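Local coordinates for AvrRpt2 (Erwinia amylovora, PDB 6HQZ), which probably acts as a papain-like C70 cysteine protease, a type III effector linked to induced fire blight resistance in Malus × robusta 5, at residues M106-I119 against H122-L134. Sequence-based numbering, arbitrary orientation.
Sequences MSVLTGIDKPNDAI and HDPQRGPDLTMPL
Val108 and His122 face each other as a hydrogen-bonded pair of an antiparallel beta hairpin, strands 104-113 and 118-123, and Ile119 and Met132 do the same where strand 130-133 is added as the next member of the sheet. In the first pair Val108 N reaches His122 O at 2.9 Å, while His122 N returns the bond to Val108 O, both in the carbonyl plane. Further along strand 104-113, the methyl CG2 of Thr110 sits over the centre of the imidazole, a CH-pi contact 4.3 Å from the centroid of the His122 ring. ND1 takes the N-H of Asp129 in the ring plane, and NE2 is hydrogen-bonded to the backbone O of Val8; together the two bonds would fix the ring's rotation. A water links Thr110 OG1 to Asp129 OD1 alongside. Strands 93-98, 104-113, 118-123 and 130-133 form a meander in the antiparallel sheet of this papain-like (clan CA) protease, with strand 118-123 between 104-113 and 130-133. On the outer edge Ile119 N approaches Met132 O (2.9 Å) nearly in line with its C=O bond, and Met132 N answers to Ile119 O from a donor tilted 17° from the carbonyl plane. Paired on the same face and with each gamma carbon, Ile119 CG1 and Met132 CG, set between the backbone N and the carbonyl carbon (chi1 61° and 82°), the two side chains run side by side, 3.7 Å apart at these carbons; Phe95 and Trp97 of strand 93-98 continue this apolar patch. Just past N-cap Pro133, Leu134 N binds Asp117 O at 2.8 Å, tying the hairpin turn to the start of helix 134-140. Leu134 CD1 meets Ile119 CG2, and its other methyl, CD2, rests 3.2 Å from Asp117 OD1.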
ATOM      1  N   MET A 106     -23.597  -1.881  -0.364  1.00 23.28           N
ATOM      2  CA  MET A 106     -22.342  -1.480  -0.890  1.00 22.57           C
ATOM      3  C   MET A 106     -21.771  -0.379  -0.044  1.00 23.35           C
ATOM      4  O   MET A 106     -22.528   0.505   0.376  1.00 24.67           O
ATOM      5  CB  MET A 106     -22.519  -0.973  -2.296  1.00 25.77           C
ATOM      6  CG  MET A 106     -22.792  -1.996  -3.342  1.00 27.55           C
ATOM      7  SD  MET A 106     -23.070  -1.152  -4.897  1.00 33.50           S
ATOM      8  CE  MET A 106     -21.418  -0.520  -5.163  1.00 30.67           C
ATOM      9  N   SER A 107     -20.449  -0.440   0.192  1.00 21.50           N
ATOM     10  CA  SER A 107     -19.749   0.541   0.999  1.00 21.93           C
ATOM     11  C   SER A 107     -18.411   0.774   0.410  1.00 21.33           C
ATOM     12  O   SER A 107     -17.984   0.044  -0.498  1.00 21.24           O
ATOM     13  CB  SER A 107     -19.614   0.052   2.432  1.00 22.48           C
ATOM     14  OG  SER A 107     -20.887  -0.041   3.068  1.00 24.91           O
ATOM     15  N   VAL A 108     -17.722   1.794   0.890  1.00 22.47           N
ATOM     16  CA  VAL A 108     -16.408   2.128   0.371  1.00 22.19           C
ATOM     17  C   VAL A 108     -15.342   1.996   1.383  1.00 22.73           C
ATOM     18  O   VAL A 108     -15.368   2.707   2.391  1.00 23.55           O
ATOM     19  CB  VAL A 108     -16.375   3.587  -0.188  1.00 23.56           C
ATOM     20  CG1 VAL A 108     -14.930   3.872  -0.679  1.00 25.14           C
ATOM     21  CG2 VAL A 108     -17.377   3.748  -1.332  1.00 23.38           C
ATOM     22  N   LEU A 109     -14.413   1.062   1.117  1.00 23.00           N
ATOM     23  CA  LEU A 109     -13.244   0.805   1.941  1.00 23.28           C
ATOM     24  C   LEU A 109     -12.260   1.938   1.750  1.00 23.92           C
ATOM     25  O   LEU A 109     -11.892   2.239   0.596  1.00 26.10           O
ATOM     26  CB  LEU A 109     -12.540  -0.475   1.541  1.00 22.67           C
ATOM     27  CG  LEU A 109     -11.365  -0.876   2.433  1.00 23.36           C
ATOM     28  CD1 LEU A 109     -11.745  -1.127   3.910  1.00 22.02           C
ATOM     29  CD2 LEU A 109     -10.759  -2.088   1.758  1.00 24.28           C
ATOM     30  N   THR A 110     -11.834   2.523   2.849  1.00 24.61           N
ATOM     31  CA  THR A 110     -10.863   3.677   2.798  1.00 26.78           C
ATOM     32  C   THR A 110      -9.537   3.505   3.560  1.00 28.90           C
ATOM     33  O   THR A 110      -8.570   4.256   3.302  1.00 31.14           O
ATOM     34  CB  THR A 110     -11.495   4.976   3.304  1.00 27.06           C
ATOM     35  OG1 THR A 110     -11.712   4.880   4.745  1.00 26.75           O
ATOM     36  CG2 THR A 110     -12.774   5.267   2.504  1.00 27.12           C
ATOM     37  N   GLY A 111      -9.530   2.669   4.598  1.00 27.68           N
ATOM     38  CA  GLY A 111      -8.361   2.441   5.355  1.00 28.90           C
ATOM     39  C   GLY A 111      -8.451   1.252   6.265  1.00 28.58           C
ATOM     40  O   GLY A 111      -9.461   0.574   6.305  1.00 28.48           O
ATOM     41  N   ILE A 112      -7.387   1.015   7.011  1.00 31.32           N
ATOM     42  CA  ILE A 112      -7.288  -0.127   7.973  1.00 31.76           C
ATOM     43  C   ILE A 112      -6.836   0.426   9.283  1.00 34.63           C
ATOM     44  O   ILE A 112      -5.869   1.234   9.351  1.00 34.43           O
ATOM     45  CB  ILE A 112      -6.269  -1.188   7.497  1.00 35.05           C
ATOM     46  CG1 ILE A 112      -6.672  -1.726   6.113  1.00 33.46           C
ATOM     47  CG2 ILE A 112      -6.116  -2.339   8.505  1.00 35.43           C
ATOM     48  CD1 ILE A 112      -8.047  -2.416   6.056  1.00 33.10           C
ATOM     49  N   ASP A 113      -7.527  -0.014  10.313  1.00 33.26           N
ATOM     50  CA  ASP A 113      -7.134   0.224  11.653  1.00 36.13           C
ATOM     51  C   ASP A 113      -6.431  -1.047  12.166  1.00 37.79           C
ATOM     52  O   ASP A 113      -7.089  -1.987  12.629  1.00 37.43           O
ATOM     53  CB  ASP A 113      -8.383   0.624  12.472  1.00 34.74           C
ATOM     54  CG  ASP A 113      -8.112   0.762  13.974  1.00 37.90           C
ATOM     55  OD1 ASP A 113      -7.038   0.330  14.493  1.00 38.97           O
ATOM     56  OD2 ASP A 113      -9.004   1.302  14.661  1.00 38.48           O
ATOM     57  N   LYS A 114      -5.089  -1.061  12.119  1.00 40.67           N
ATOM     58  CA  LYS A 114      -4.345  -2.244  12.536  1.00 43.59           C
ATOM     59  C   LYS A 114      -4.499  -2.558  14.006  1.00 43.19           C
ATOM     60  O   LYS A 114      -4.771  -3.696  14.342  1.00 40.96           O
ATOM     61  CB  LYS A 114      -2.845  -2.120  12.254  1.00 49.45           C
ATOM     62  CG  LYS A 114      -2.413  -2.536  10.863  1.00 52.43           C
ATOM     63  CD  LYS A 114      -2.231  -4.043  10.709  1.00 54.57           C
ATOM     64  CE  LYS A 114      -1.068  -4.624  11.489  1.00 58.44           C
ATOM     65  NZ  LYS A 114      -0.871  -6.020  11.027  1.00 59.65           N
ATOM     66  N   PRO A 115      -4.272  -1.559  14.892  1.00 44.14           N
ATOM     67  CA  PRO A 115      -4.347  -1.876  16.335  1.00 45.91           C
ATOM     68  C   PRO A 115      -5.637  -2.565  16.778  1.00 44.06           C
ATOM     69  O   PRO A 115      -5.589  -3.401  17.669  1.00 44.85           O
ATOM     70  CB  PRO A 115      -4.243  -0.493  17.013  1.00 47.96           C
ATOM     71  CG  PRO A 115      -3.449   0.335  16.058  1.00 48.19           C
ATOM     72  CD  PRO A 115      -3.772  -0.181  14.674  1.00 45.78           C
ATOM     73  N   ASN A 116      -6.767  -2.175  16.180  1.00 41.41           N
ATOM     74  CA  ASN A 116      -8.070  -2.709  16.520  1.00 40.24           C
ATOM     75  C   ASN A 116      -8.559  -3.751  15.517  1.00 39.04           C
ATOM     76  O   ASN A 116      -9.679  -4.187  15.631  1.00 38.73           O
ATOM     77  CB  ASN A 116      -9.081  -1.549  16.603  1.00 38.91           C
ATOM     78  CG  ASN A 116      -8.850  -0.677  17.811  1.00 41.63           C
ATOM     79  OD1 ASN A 116      -8.733  -1.200  18.934  1.00 42.90           O
ATOM     80  ND2 ASN A 116      -8.786   0.650  17.615  1.00 40.83           N
ATOM     81  N   ASP A 117      -7.732  -4.146  14.545  1.00 38.56           N
ATOM     82  CA  ASP A 117      -8.079  -5.174  13.552  1.00 38.68           C
ATOM     83  C   ASP A 117      -9.461  -4.924  12.907  1.00 34.29           C
ATOM     84  O   ASP A 117     -10.381  -5.763  12.960  1.00 32.75           O
ATOM     85  CB  ASP A 117      -7.956  -6.572  14.186  1.00 40.60           C
ATOM     86  CG  ASP A 117      -7.898  -7.669  13.171  1.00 42.91           C
ATOM     87  OD1 ASP A 117      -7.165  -7.569  12.148  1.00 45.58           O
ATOM     88  OD2 ASP A 117      -8.594  -8.674  13.392  1.00 45.07           O
ATOM     89  N   ALA A 118      -9.562  -3.748  12.293  1.00 33.11           N
ATOM     90  CA  ALA A 118     -10.812  -3.248  11.715  1.00 30.36           C
ATOM     91  C   ALA A 118     -10.568  -2.521  10.402  1.00 29.87           C
ATOM     92  O   ALA A 118      -9.493  -1.979  10.155  1.00 31.96           O
ATOM     93  CB  ALA A 118     -11.497  -2.312  12.708  1.00 31.78           C
ATOM     94  N   ILE A 119     -11.601  -2.493   9.562  1.00 27.21           N
ATOM     95  CA  ILE A 119     -11.578  -1.753   8.327  1.00 27.52           C
ATOM     96  C   ILE A 119     -12.305  -0.458   8.546  1.00 27.22           C
ATOM     97  O   ILE A 119     -13.167  -0.372   9.398  1.00 24.89           O
ATOM     98  CB  ILE A 119     -12.228  -2.496   7.169  1.00 26.86           C
ATOM     99  CG1 ILE A 119     -13.720  -2.785   7.444  1.00 26.73           C
ATOM    100  CG2 ILE A 119     -11.484  -3.812   6.991  1.00 28.75           C
ATOM    101  CD1 ILE A 119     -14.474  -2.952   6.146  1.00 25.79           C
ATOM    102  N   HIS A 122     -16.728   4.179   4.347  1.00 24.17           N
ATOM    103  CA  HIS A 122     -17.830   5.097   4.167  1.00 23.02           C
ATOM    104  C   HIS A 122     -19.060   4.230   3.839  1.00 22.54           C
ATOM    105  O   HIS A 122     -19.050   3.514   2.859  1.00 21.49           O
ATOM    106  CB  HIS A 122     -17.643   6.014   2.958  1.00 24.13           C
ATOM    107  CG  HIS A 122     -16.665   7.127   3.182  1.00 25.14           C
ATOM    108  ND1 HIS A 122     -16.241   7.496   4.443  1.00 25.70           N
ATOM    109  CD2 HIS A 122     -16.064   7.966   2.315  1.00 26.70           C
ATOM    110  CE1 HIS A 122     -15.380   8.496   4.331  1.00 26.96           C
ATOM    111  NE2 HIS A 122     -15.296   8.835   3.053  1.00 27.34           N
ATOM    112  N   ASP A 123     -20.122   4.412   4.605  1.00 23.19           N
ATOM    113  CA  ASP A 123     -21.391   3.683   4.412  1.00 23.23           C
ATOM    114  C   ASP A 123     -22.433   4.698   3.939  1.00 22.94           C
ATOM    115  O   ASP A 123     -22.815   5.614   4.671  1.00 23.86           O
ATOM    116  CB  ASP A 123     -21.811   3.052   5.715  1.00 23.20           C
ATOM    117  CG  ASP A 123     -23.035   2.126   5.565  1.00 26.40           C
ATOM    118  OD1 ASP A 123     -24.033   2.513   4.960  1.00 24.80           O
ATOM    119  OD2 ASP A 123     -23.025   1.059   6.137  1.00 26.98           O
ATOM    120  N   PRO A 124     -22.892   4.571   2.696  1.00 22.24           N
ATOM    121  CA  PRO A 124     -23.797   5.517   2.157  1.00 24.68           C
ATOM    122  C   PRO A 124     -25.110   5.675   2.953  1.00 25.83           C
ATOM    123  O   PRO A 124     -25.869   6.653   2.732  1.00 25.03           O
ATOM    124  CB  PRO A 124     -24.110   4.964   0.754  1.00 25.40           C
ATOM    125  CG  PRO A 124     -23.097   3.951   0.452  1.00 25.51           C
ATOM    126  CD  PRO A 124     -22.464   3.551   1.746  1.00 23.75           C
ATOM    127  N   GLN A 125     -25.415   4.727   3.846  1.00 26.58           N
ATOM    128  CA  GLN A 125     -26.606   4.858   4.634  1.00 30.20           C
ATOM    129  C   GLN A 125     -26.384   5.061   6.096  1.00 29.96           C
ATOM    130  O   GLN A 125     -27.316   5.357   6.772  1.00 35.23           O
ATOM    131  CB  GLN A 125     -27.541   3.670   4.383  1.00 34.46           C
ATOM    132  CG  GLN A 125     -28.915   3.838   4.941  1.00 42.23           C
ATOM    133  CD  GLN A 125     -29.562   5.236   4.808  1.00 49.32           C
ATOM    134  OE1 GLN A 125     -29.764   5.719   3.691  1.00 60.17           O
ATOM    135  NE2 GLN A 125     -29.980   5.845   5.947  1.00 53.34           N
ATOM    136  N   ARG A 126     -25.171   4.907   6.577  1.00 25.57           N
ATOM    137  CA  ARG A 126     -24.858   5.075   7.942  1.00 26.86           C
ATOM    138  C   ARG A 126     -23.876   6.162   8.260  1.00 27.03           C
ATOM    139  O   ARG A 126     -23.962   6.720   9.361  1.00 30.12           O
ATOM    140  CB  ARG A 126     -24.360   3.764   8.509  1.00 26.98           C
ATOM    141  CG  ARG A 126     -25.472   2.775   8.589  1.00 28.21           C
ATOM    142  CD  ARG A 126     -26.284   3.113   9.807  1.00 31.88           C
ATOM    143  NE  ARG A 126     -26.978   1.933  10.224  1.00 32.97           N
ATOM    144  CZ  ARG A 126     -28.039   1.487   9.605  1.00 33.48           C
ATOM    145  NH1 ARG A 126     -28.575   2.187   8.597  1.00 34.16           N
ATOM    146  NH2 ARG A 126     -28.595   0.398  10.062  1.00 36.33           N
ATOM    147  N   GLY A 127     -23.053   6.565   7.288  1.00 25.57           N
ATOM    148  CA  GLY A 127     -22.185   7.693   7.484  1.00 26.10           C
ATOM    149  C   GLY A 127     -20.730   7.449   7.122  1.00 25.73           C
ATOM    150  O   GLY A 127     -20.289   6.291   6.860  1.00 25.12           O
ATOM    151  N   PRO A 128     -19.911   8.530   7.205  1.00 26.63           N
ATOM    152  CA  PRO A 128     -18.511   8.396   6.893  1.00 26.32           C
ATOM    153  C   PRO A 128     -17.666   7.752   7.988  1.00 26.33           C
ATOM    154  O   PRO A 128     -17.970   7.886   9.135  1.00 27.11           O
ATOM    155  CB  PRO A 128     -18.028   9.877   6.736  1.00 27.98           C
ATOM    156  CG  PRO A 128     -18.985  10.665   7.518  1.00 29.10           C
ATOM    157  CD  PRO A 128     -20.289   9.918   7.476  1.00 28.83           C
ATOM    158  N   ASP A 129     -16.536   7.182   7.595  1.00 25.98           N
ATOM    159  CA  ASP A 129     -15.451   6.804   8.519  1.00 27.70           C
ATOM    160  C   ASP A 129     -15.948   5.889   9.641  1.00 27.55           C
ATOM    161  O   ASP A 129     -15.512   5.974  10.771  1.00 28.21           O
ATOM    162  CB  ASP A 129     -14.757   8.062   9.090  1.00 30.15           C
ATOM    163  CG  ASP A 129     -14.128   8.868   7.993  1.00 32.44           C
ATOM    164  OD1 ASP A 129     -13.589   8.238   7.069  1.00 32.58           O
ATOM    165  OD2 ASP A 129     -14.182  10.086   8.046  1.00 36.62           O
ATOM    166  N   LEU A 130     -16.864   5.003   9.302  1.00 27.50           N
ATOM    167  CA  LEU A 130     -17.210   3.914  10.222  1.00 27.07           C
ATOM    168  C   LEU A 130     -16.057   2.874  10.222  1.00 27.06           C
ATOM    169  O   LEU A 130     -15.203   2.822   9.313  1.00 25.51           O
ATOM    170  CB  LEU A 130     -18.467   3.208   9.803  1.00 27.35           C
ATOM    171  CG  LEU A 130     -19.769   4.018   9.571  1.00 28.14           C
ATOM    172  CD1 LEU A 130     -20.947   3.059   9.249  1.00 28.50           C
ATOM    173  CD2 LEU A 130     -20.048   4.991  10.699  1.00 30.12           C
ATOM    174  N   THR A 131     -16.045   2.042  11.244  1.00 26.55           N
ATOM    175  CA  THR A 131     -15.209   0.839  11.156  1.00 27.24           C
ATOM    176  C   THR A 131     -16.055  -0.380  11.466  1.00 25.97           C
ATOM    177  O   THR A 131     -17.003  -0.277  12.191  1.00 25.64           O
ATOM    178  CB  THR A 131     -14.009   0.843  12.141  1.00 28.73           C
ATOM    179  OG1 THR A 131     -14.423   0.586  13.497  1.00 30.09           O
ATOM    180  CG2 THR A 131     -13.267   2.163  12.092  1.00 30.76           C
ATOM    181  N   MET A 132     -15.607  -1.517  10.982  1.00 25.49           N
ATOM    182  CA  MET A 132     -16.096  -2.794  11.432  1.00 25.31           C
ATOM    183  C   MET A 132     -14.938  -3.744  11.629  1.00 24.91           C
ATOM    184  O   MET A 132     -13.915  -3.599  10.965  1.00 26.81           O
ATOM    185  CB  MET A 132     -17.135  -3.416  10.442  1.00 25.30           C
ATOM    186  CG  MET A 132     -16.658  -4.153   9.249  1.00 25.84           C
ATOM    187  SD  MET A 132     -17.773  -5.064   8.127  1.00 25.83           S
ATOM    188  CE  MET A 132     -18.651  -3.711   7.360  1.00 25.97           C
ATOM    189  N   PRO A 133     -15.143  -4.791  12.433  1.00 25.92           N
ATOM    190  CA  PRO A 133     -14.051  -5.714  12.571  1.00 26.89           C
ATOM    191  C   PRO A 133     -13.657  -6.359  11.255  1.00 26.52           C
ATOM    192  O   PRO A 133     -14.509  -6.712  10.408  1.00 27.17           O
ATOM    193  CB  PRO A 133     -14.598  -6.786  13.520  1.00 28.96           C
ATOM    194  CG  PRO A 133     -15.705  -6.092  14.248  1.00 28.97           C
ATOM    195  CD  PRO A 133     -16.304  -5.208  13.219  1.00 26.94           C
ATOM    196  N   LEU A 134     -12.370  -6.593  11.099  1.00 28.06           N
ATOM    197  CA  LEU A 134     -11.873  -7.317   9.956  1.00 27.60           C
ATOM    198  C   LEU A 134     -12.518  -8.667   9.847  1.00 28.38           C
ATOM    199  O   LEU A 134     -12.816  -9.111   8.717  1.00 27.15           O
ATOM    200  CB  LEU A 134     -10.356  -7.457  10.065  1.00 29.97           C
ATOM    201  CG  LEU A 134      -9.683  -8.185   8.945  1.00 30.83           C
ATOM    202  CD1 LEU A 134     -10.093  -7.583   7.601  1.00 30.09           C
ATOM    203  CD2 LEU A 134      -8.162  -8.172   9.141  1.00 32.77           C
TER
HETATM  204  O   HOH W   1     -13.969   5.904   5.631  1.00 28.14           O
HETATM  205  O   HOH W   2     -11.845   0.401  15.084  1.00 32.58           O